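Local coordinates for Mll2253 protein (Mesorhizobium loti, PDB 3Q63) that is of unknown function but belongs to the AHA1 (activator of Hsp90 ATPase homologue 1-like) family, within the Bet v 1-like group of helix-grip proteins, at residues 14-19 / 98-103; 91-96 / 106-111; 35-40 / 133-138. All blocks are in the same frame, centred on the assembly; numbering follows the deposited sequence.

The three contacts lie in a helix-grip fold, as in Bet v 1-like proteins: two in its antiparallel sheet or at its end, one between two helices. Interactions 1 and 2 both use strand 92-100: interaction 2 is the body of the hairpin it forms with strand 103-113, and interaction 1 brings its turn against the end of strand 9-17, with centres about 16 Å apart. A probable backbone hydrogen bond, R15 O to L106 N at 2.8 Å, ties them. Interaction 3 packs helix 31-37 on helix 118-141, centred about 16 Å from interaction 2 and 17 Å from interaction 1. L106 CD2 lies 4.0 Å from both I17 CD1 and L135 CD2, so one apolar cluster touches all three.

Interaction 1: residues 14-19 / 98-103; sequences ERQISH and TPTPTG
The carboxamide of Q16 meets T100 tip to tip. Its NE2 gives a hydrogen bond to T100 OG1 (3.0 Å, N-H...O 149°), with the hydroxyl oxygen tilted 21° out of the amide plane, while OE1 lies 3.7 Å from T100 CG2. The other flat group, the H19 imidazole, has I17 CG2 in plane at its edge; the H19 side chain starts away from the turn, its NE2 bonds D140 OD1, and H19 meets G103 through its backbone O. Q16 reaches across because CG is anti to the backbone N and the chain then bends at chi2 (58°). A water accepts a second N-H...O bond from NE2 at 2.9 Å; it also binds S18 OG and T102 OG1, and weakly T102 O, so polar groups of both segments are gathered round one solvent molecule. P101 and T102 occupy the corners of a type I turn, flanked by paired backbone bonds between T100 and G103. G103 CA makes a C-H...O contact to I17 O at 3.3 Å, and S18 CA a longer one to T102 O. A CB on G103 would fall 2.0 Å from I17 O, a clash, and would also press on the preceding carbonyl. S18 is the centre of an inverse gamma turn, where the chain leaves the strand. The contact thus brings the hairpin tip beside the end of edge strand 9-17; strand 103-113 runs between strands 9-17 and 92-100, pairing I17 with T104, while L139 of helix 118-141 packs against I17 and H19.

Interaction 2: residues 91-96 / 106-111; sequences SVVTFT and LRMEQS
Strands 92-100 and 103-113 form an antiparallel beta hairpin, in which V92/S111, T94/E109 and T96/R107 are hydrogen-bonded pairs and V93/Q110 and F95/M108 non-hydrogen-bonded ones. Each hydrogen-bonded pair is closed by two N-H...O bonds, such as T94 N to E109 O at 2.7 Å. On the face carrying V93, F95, M108 and Q110 the contacts are mostly apolar. The selenomethionine M108 starts with CG anti to the backbone N (chi1 -171°) and approaches the F95 ring obliquely, CG lying 3.5 Å from CE1. The bend at chi2 (-68°) then brings SE to V93 CG1, 3.8 Å away. L106 CD1 comes to the edge of the same phenyl ring, near its plane. Farther along, V93 CG2 packs on the Q110 carboxamide, whose NE2 donates to S91 OG (3.1 Å, N-H...O 162°) with that oxygen in the amide plane. Q110 OE1 is held by W128 NE1, and S91 OG also bonds the W78 carbonyl, so both ends of this buried amide are fixed. The other face, apart from V92, is polar. R107 and T96 lie side by side, pointing the same way, and a water at the guanidinium edge accepts from R107 NE and bonds T96 OG1 and T94 O. R107 NH2 forms a salt bridge with E109 OE1 at 3.0 Å, the carboxylate carbon CD standing over one guanidinium face toward its rim. A second water donates to V92 O and also bonds S111 OG. Strand 73-77 borders this hairpin beside 92-100, and strand 9-17 beside 103-113, while W128 and F132 of helix 118-141 cover M108.

Interaction 3: residues 35-40 / 133-138; sequences EEWLMK and EKLEQL
W37, at the end of helix 31-37, packs on helix 118-141, the long C-terminal helix of the helix-grip fold. The tight part lies around its indole. L135 CD1 stands over the five-membered ring, 3.9 Å from its centroid and 12° off the normal, a CH-pi contact. L38 CB lies over the opposite face, toward the rim, so the ring is held between two leucines. L138 CD2 comes to the ring edge, near its plane, beside W37 CD1. W37 CG lies between the backbone N and carbonyl carbon (chi1 58°), which puts it 4.0 Å from L135 CA. W37 CB is 3.5 Å from L135 N. NE1 bonds the A27 carbonyl of helix 21-29, fixing the turn of the ring. An alanine here would probably leave a gap between L135 and L38 and the A27 carbonyl without its indole N-H. The exposed side, by contrast, is made of long chains. E36 crosses L138 at about a right angle, its CG 3.5 Å from L138 CD1. M39 packs on W57 of the second subunit. The aliphatic part of K134 passes close to the carbonyls of E36 and W37, with K134 CE 3.8 Å from E36 O, without a direct hydrogen bond across. The lysine instead works through a water, which accepts from K134 NZ at 2.7 Å and donates to W37 O and L38 O.

Interaction 1: residues 14-19 / 98-103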
# COMPACT_ATOMS: atom_id res chain seq x y z
N GLU B 14 15.40 -13.12 -4.97
CA GLU B 14 16.80 -12.81 -5.28
C GLU B 14 16.89 -12.04 -6.59
O GLU B 14 16.07 -12.22 -7.49
CB GLU B 14 17.62 -14.10 -5.35
CG GLU B 14 17.49 -14.98 -4.11
CD GLU B 14 18.40 -16.20 -4.14
OE1 GLU B 14 19.59 -16.07 -3.80
OE2 GLU B 14 17.92 -17.30 -4.50
N ARG B 15 17.91 -11.19 -6.70
CA ARG B 15 18.08 -10.38 -7.88
C ARG B 15 19.55 -10.04 -8.06
O ARG B 15 20.27 -9.85 -7.08
CB ARG B 15 17.29 -9.07 -7.75
CG ARG B 15 15.75 -9.21 -7.74
CD ARG B 15 15.17 -9.10 -9.15
NE ARG B 15 13.70 -9.12 -9.17
CZ ARG B 15 12.96 -10.21 -8.95
NH1 ARG B 15 13.54 -11.37 -8.70
NH2 ARG B 15 11.64 -10.13 -8.99
N GLN B 16 19.99 -9.98 -9.31
CA GLN B 16 21.37 -9.60 -9.61
C GLN B 16 21.26 -8.13 -10.00
O GLN B 16 20.56 -7.80 -10.96
CB GLN B 16 21.91 -10.43 -10.79
CG GLN B 16 23.28 -9.99 -11.28
CD GLN B 16 24.34 -10.04 -10.19
OE1 GLN B 16 24.56 -11.07 -9.55
NE2 GLN B 16 25.02 -8.92 -9.99
N ILE B 17 21.92 -7.27 -9.25
CA ILE B 17 21.87 -5.83 -9.51
C ILE B 17 23.19 -5.31 -10.06
O ILE B 17 24.25 -5.53 -9.46
CB ILE B 17 21.51 -5.05 -8.21
CG1 ILE B 17 20.16 -5.53 -7.67
CG2 ILE B 17 21.46 -3.55 -8.50
CD1 ILE B 17 19.70 -4.83 -6.41
N SER B 18 23.11 -4.64 -11.20
CA SER B 18 24.28 -4.09 -11.88
C SER B 18 24.79 -2.79 -11.27
O SER B 18 25.03 -1.81 -11.98
CB SER B 18 23.97 -3.87 -13.36
OG SER B 18 23.78 -5.10 -14.03
N HIS B 19 24.95 -2.78 -9.95
CA HIS B 19 25.45 -1.62 -9.23
C HIS B 19 26.28 -2.13 -8.07
O HIS B 19 26.07 -3.25 -7.59
CB HIS B 19 24.28 -0.77 -8.73
CG HIS B 19 23.46 -0.16 -9.82
ND1 HIS B 19 23.82 1.01 -10.45
CD2 HIS B 19 22.35 -0.61 -10.46
CE1 HIS B 19 22.97 1.26 -11.43
NE2 HIS B 19 22.07 0.29 -11.46
N THR B 98 25.69 -9.51 -1.62
CA THR B 98 26.89 -10.28 -1.92
C THR B 98 27.54 -9.65 -3.15
O THR B 98 26.97 -9.65 -4.23
CB THR B 98 26.54 -11.76 -2.24
OG1 THR B 98 25.85 -12.33 -1.13
CG2 THR B 98 27.82 -12.56 -2.51
N PRO B 99 28.74 -9.09 -2.98
CA PRO B 99 29.47 -8.46 -4.09
C PRO B 99 29.73 -9.44 -5.22
O PRO B 99 30.08 -10.59 -4.97
CB PRO B 99 30.79 -8.02 -3.43
CG PRO B 99 30.42 -7.81 -2.00
CD PRO B 99 29.49 -8.98 -1.72
N THR B 100 29.52 -9.00 -6.45
CA THR B 100 29.77 -9.83 -7.63
C THR B 100 30.59 -8.98 -8.59
O THR B 100 30.67 -7.77 -8.43
CB THR B 100 28.47 -10.23 -8.35
OG1 THR B 100 27.80 -9.05 -8.78
CG2 THR B 100 27.56 -11.04 -7.43
N PRO B 101 31.20 -9.60 -9.61
CA PRO B 101 32.02 -8.91 -10.61
C PRO B 101 31.31 -7.75 -11.33
O PRO B 101 31.93 -6.72 -11.58
CB PRO B 101 32.40 -10.02 -11.57
CG PRO B 101 32.53 -11.19 -10.66
CD PRO B 101 31.30 -11.06 -9.79
N THR B 102 30.03 -7.94 -11.66
CA THR B 102 29.28 -6.90 -12.37
C THR B 102 28.39 -6.06 -11.45
O THR B 102 27.70 -5.15 -11.92
CB THR B 102 28.38 -7.50 -13.50
OG1 THR B 102 27.37 -8.34 -12.92
CG2 THR B 102 29.22 -8.33 -14.46
N GLY B 103 28.39 -6.35 -10.16
CA GLY B 103 27.57 -5.56 -9.25
C GLY B 103 27.34 -6.16 -7.88
O GLY B 103 28.28 -6.37 -7.12
O HOH W 1 25.10 -7.20 -12.28

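Interaction 2: residues 91-96 / 106-111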
# COMPACT_ATOMS: atom_id res chain seq x y z
N SER B 91 6.50 -10.53 11.04
CA SER B 91 7.56 -11.12 10.23
C SER B 91 8.87 -10.36 10.30
O SER B 91 8.94 -9.24 10.81
CB SER B 91 7.10 -11.17 8.77
OG SER B 91 7.01 -9.86 8.23
N VAL B 92 9.91 -10.99 9.77
CA VAL B 92 11.23 -10.40 9.73
C VAL B 92 11.72 -10.37 8.29
O VAL B 92 11.69 -11.38 7.59
CB VAL B 92 12.26 -11.21 10.56
CG1 VAL B 92 13.64 -10.61 10.41
CG2 VAL B 92 11.85 -11.22 12.02
N VAL B 93 12.16 -9.19 7.86
CA VAL B 93 12.68 -9.01 6.51
C VAL B 93 14.19 -8.84 6.63
O VAL B 93 14.65 -7.97 7.37
CB VAL B 93 12.09 -7.73 5.85
CG1 VAL B 93 12.83 -7.44 4.54
CG2 VAL B 93 10.60 -7.91 5.56
N THR B 94 14.95 -9.68 5.93
CA THR B 94 16.42 -9.59 5.97
C THR B 94 16.99 -9.50 4.56
O THR B 94 16.68 -10.32 3.70
CB THR B 94 17.04 -10.82 6.69
OG1 THR B 94 16.59 -10.87 8.05
CG2 THR B 94 18.57 -10.73 6.69
N PHE B 95 17.81 -8.48 4.32
CA PHE B 95 18.45 -8.28 3.01
C PHE B 95 19.89 -8.74 3.12
O PHE B 95 20.56 -8.47 4.11
CB PHE B 95 18.45 -6.79 2.62
CG PHE B 95 17.08 -6.20 2.47
CD1 PHE B 95 16.37 -6.34 1.28
CD2 PHE B 95 16.49 -5.52 3.53
CE1 PHE B 95 15.08 -5.80 1.14
CE2 PHE B 95 15.20 -4.98 3.41
CZ PHE B 95 14.50 -5.12 2.21
N THR B 96 20.37 -9.44 2.10
CA THR B 96 21.75 -9.91 2.09
C THR B 96 22.41 -9.48 0.79
O THR B 96 21.93 -9.81 -0.31
CB THR B 96 21.82 -11.46 2.25
OG1 THR B 96 21.16 -11.83 3.46
CG2 THR B 96 23.28 -11.93 2.32
N LEU B 106 21.51 -9.50 -4.54
CA LEU B 106 20.64 -9.20 -3.41
C LEU B 106 19.63 -10.31 -3.12
O LEU B 106 18.96 -10.79 -4.03
CB LEU B 106 19.87 -7.89 -3.67
CG LEU B 106 18.83 -7.50 -2.62
CD1 LEU B 106 19.52 -7.20 -1.31
CD2 LEU B 106 18.02 -6.28 -3.08
N ARG B 107 19.54 -10.72 -1.86
CA ARG B 107 18.58 -11.73 -1.44
C ARG B 107 17.71 -11.10 -0.36
O ARG B 107 18.22 -10.42 0.53
CB ARG B 107 19.28 -12.96 -0.84
CG ARG B 107 18.31 -14.08 -0.46
CD ARG B 107 19.03 -15.27 0.16
NE ARG B 107 19.54 -14.97 1.50
CZ ARG B 107 20.32 -15.78 2.21
NH1 ARG B 107 20.68 -16.95 1.71
NH2 ARG B 107 20.73 -15.41 3.42
N MSE B 108 16.41 -11.32 -0.45
CA MSE B 108 15.48 -10.79 0.54
C MSE B 108 14.74 -11.98 1.10
O MSE B 108 14.15 -12.77 0.36
CB MSE B 108 14.50 -9.82 -0.13
CG MSE B 108 13.62 -9.02 0.83
SE MSE B 108 12.29 -10.05 1.82
CE MSE B 108 11.40 -10.98 0.38
N GLU B 109 14.79 -12.13 2.42
CA GLU B 109 14.09 -13.22 3.08
C GLU B 109 13.12 -12.59 4.07
O GLU B 109 13.52 -11.79 4.92
CB GLU B 109 15.05 -14.14 3.83
CG GLU B 109 15.98 -14.95 2.95
CD GLU B 109 17.00 -15.72 3.77
OE1 GLU B 109 17.94 -15.08 4.32
OE2 GLU B 109 16.86 -16.96 3.88
N GLN B 110 11.85 -12.94 3.94
CA GLN B 110 10.82 -12.44 4.84
C GLN B 110 10.12 -13.66 5.43
O GLN B 110 9.38 -14.36 4.73
CB GLN B 110 9.80 -11.56 4.10
CG GLN B 110 8.58 -11.19 4.95
CD GLN B 110 7.72 -10.11 4.32
OE1 GLN B 110 7.57 -10.06 3.10
NE2 GLN B 110 7.12 -9.26 5.16
N SER B 111 10.37 -13.91 6.70
CA SER B 111 9.81 -15.06 7.39
C SER B 111 8.84 -14.63 8.48
O SER B 111 8.86 -13.48 8.90
CB SER B 111 10.94 -15.87 8.02
OG SER B 111 11.66 -15.03 8.90
O HOH W 2 13.78 -13.34 7.26
O HOH W 3 18.72 -12.19 2.97

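Interaction 3: residues 35-40 / 133-138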
# COMPACT_ATOMS: atom_id res chain seq x y z
N GLU B 35 11.87 5.61 0.30
CA GLU B 35 10.56 6.08 -0.12
C GLU B 35 10.37 6.04 -1.64
O GLU B 35 9.25 5.95 -2.13
CB GLU B 35 10.33 7.51 0.38
CG GLU B 35 8.96 8.06 0.03
CD GLU B 35 8.80 9.51 0.41
OE1 GLU B 35 9.04 9.85 1.59
OE2 GLU B 35 8.45 10.33 -0.47
N GLU B 36 11.48 6.09 -2.37
CA GLU B 36 11.46 6.09 -3.83
C GLU B 36 11.06 4.75 -4.44
O GLU B 36 10.38 4.71 -5.46
CB GLU B 36 12.83 6.52 -4.35
CG GLU B 36 12.79 7.37 -5.60
CD GLU B 36 11.89 8.58 -5.44
OE1 GLU B 36 12.13 9.40 -4.52
OE2 GLU B 36 10.92 8.71 -6.23
N TRP B 37 11.49 3.65 -3.83
CA TRP B 37 11.15 2.33 -4.35
C TRP B 37 10.19 1.58 -3.44
O TRP B 37 9.50 0.65 -3.87
CB TRP B 37 12.40 1.47 -4.57
CG TRP B 37 13.23 1.25 -3.34
CD1 TRP B 37 14.23 2.06 -2.87
CD2 TRP B 37 13.13 0.16 -2.42
NE1 TRP B 37 14.75 1.54 -1.71
CE2 TRP B 37 14.10 0.38 -1.41
CE3 TRP B 37 12.32 -0.98 -2.34
CZ2 TRP B 37 14.27 -0.50 -0.34
CZ3 TRP B 37 12.49 -1.86 -1.27
CH2 TRP B 37 13.47 -1.61 -0.28
N LEU B 38 10.14 1.98 -2.17
CA LEU B 38 9.24 1.34 -1.22
C LEU B 38 8.10 2.31 -0.93
O LEU B 38 7.12 2.36 -1.67
CB LEU B 38 10.01 0.99 0.05
CG LEU B 38 9.28 0.09 1.03
CD1 LEU B 38 8.99 -1.27 0.40
CD2 LEU B 38 10.12 -0.06 2.27
N MSE B 39 8.23 3.08 0.15
CA MSE B 39 7.24 4.09 0.51
C MSE B 39 7.69 4.88 1.73
O MSE B 39 8.75 4.61 2.31
CB MSE B 39 5.87 3.44 0.79
CG MSE B 39 5.80 2.61 2.07
SE MSE B 39 4.19 1.52 2.19
CE MSE B 39 4.81 -0.09 1.31
N LYS B 40 6.88 5.87 2.10
CA LYS B 40 7.12 6.75 3.24
C LYS B 40 7.63 5.96 4.43
O LYS B 40 7.10 4.90 4.76
CB LYS B 40 5.81 7.45 3.62
CG LYS B 40 5.94 8.88 4.10
CD LYS B 40 6.81 9.02 5.33
CE LYS B 40 6.78 10.46 5.84
NZ LYS B 40 5.40 10.91 6.18
N GLU B 133 11.90 -4.00 -8.62
CA GLU B 133 11.88 -3.42 -9.96
C GLU B 133 12.06 -1.92 -9.82
O GLU B 133 12.84 -1.30 -10.55
CB GLU B 133 10.55 -3.73 -10.65
CG GLU B 133 10.50 -5.08 -11.31
CD GLU B 133 11.17 -5.09 -12.67
OE1 GLU B 133 12.37 -4.75 -12.76
OE2 GLU B 133 10.49 -5.44 -13.66
N LYS B 134 11.34 -1.33 -8.87
CA LYS B 134 11.44 0.11 -8.64
C LYS B 134 12.80 0.46 -8.03
O LYS B 134 13.28 1.58 -8.19
CB LYS B 134 10.30 0.60 -7.74
CG LYS B 134 8.92 0.45 -8.38
CD LYS B 134 7.80 0.92 -7.46
CE LYS B 134 7.86 2.42 -7.21
NZ LYS B 134 6.72 2.87 -6.35
N LEU B 135 13.40 -0.50 -7.33
CA LEU B 135 14.70 -0.28 -6.72
C LEU B 135 15.76 -0.20 -7.82
O LEU B 135 16.61 0.69 -7.82
CB LEU B 135 15.05 -1.41 -5.75
CG LEU B 135 16.50 -1.47 -5.24
CD1 LEU B 135 16.83 -0.19 -4.51
CD2 LEU B 135 16.68 -2.68 -4.32
N GLU B 136 15.69 -1.13 -8.77
CA GLU B 136 16.64 -1.15 -9.88
C GLU B 136 16.46 0.07 -10.78
O GLU B 136 17.43 0.59 -11.34
CB GLU B 136 16.47 -2.43 -10.69
CG GLU B 136 17.03 -3.64 -9.98
CD GLU B 136 16.95 -4.89 -10.82
OE1 GLU B 136 15.83 -5.44 -10.96
OE2 GLU B 136 17.99 -5.32 -11.35
N GLN B 137 15.22 0.51 -10.90
CA GLN B 137 14.90 1.68 -11.71
C GLN B 137 15.54 2.92 -11.08
O GLN B 137 16.12 3.75 -11.77
CB GLN B 137 13.38 1.86 -11.79
CG GLN B 137 12.93 3.20 -12.35
CD GLN B 137 11.42 3.36 -12.38
OE1 GLN B 137 10.74 3.16 -11.36
NE2 GLN B 137 10.88 3.73 -13.54
N LEU B 138 15.43 3.01 -9.76
CA LEU B 138 16.01 4.13 -9.02
C LEU B 138 17.53 4.17 -9.19
O LEU B 138 18.09 5.22 -9.49
CB LEU B 138 15.66 4.01 -7.53
CG LEU B 138 16.35 4.99 -6.59
CD1 LEU B 138 15.88 6.39 -6.89
CD2 LEU B 138 16.06 4.62 -5.14
O HOH W 4 6.69 0.93 -4.41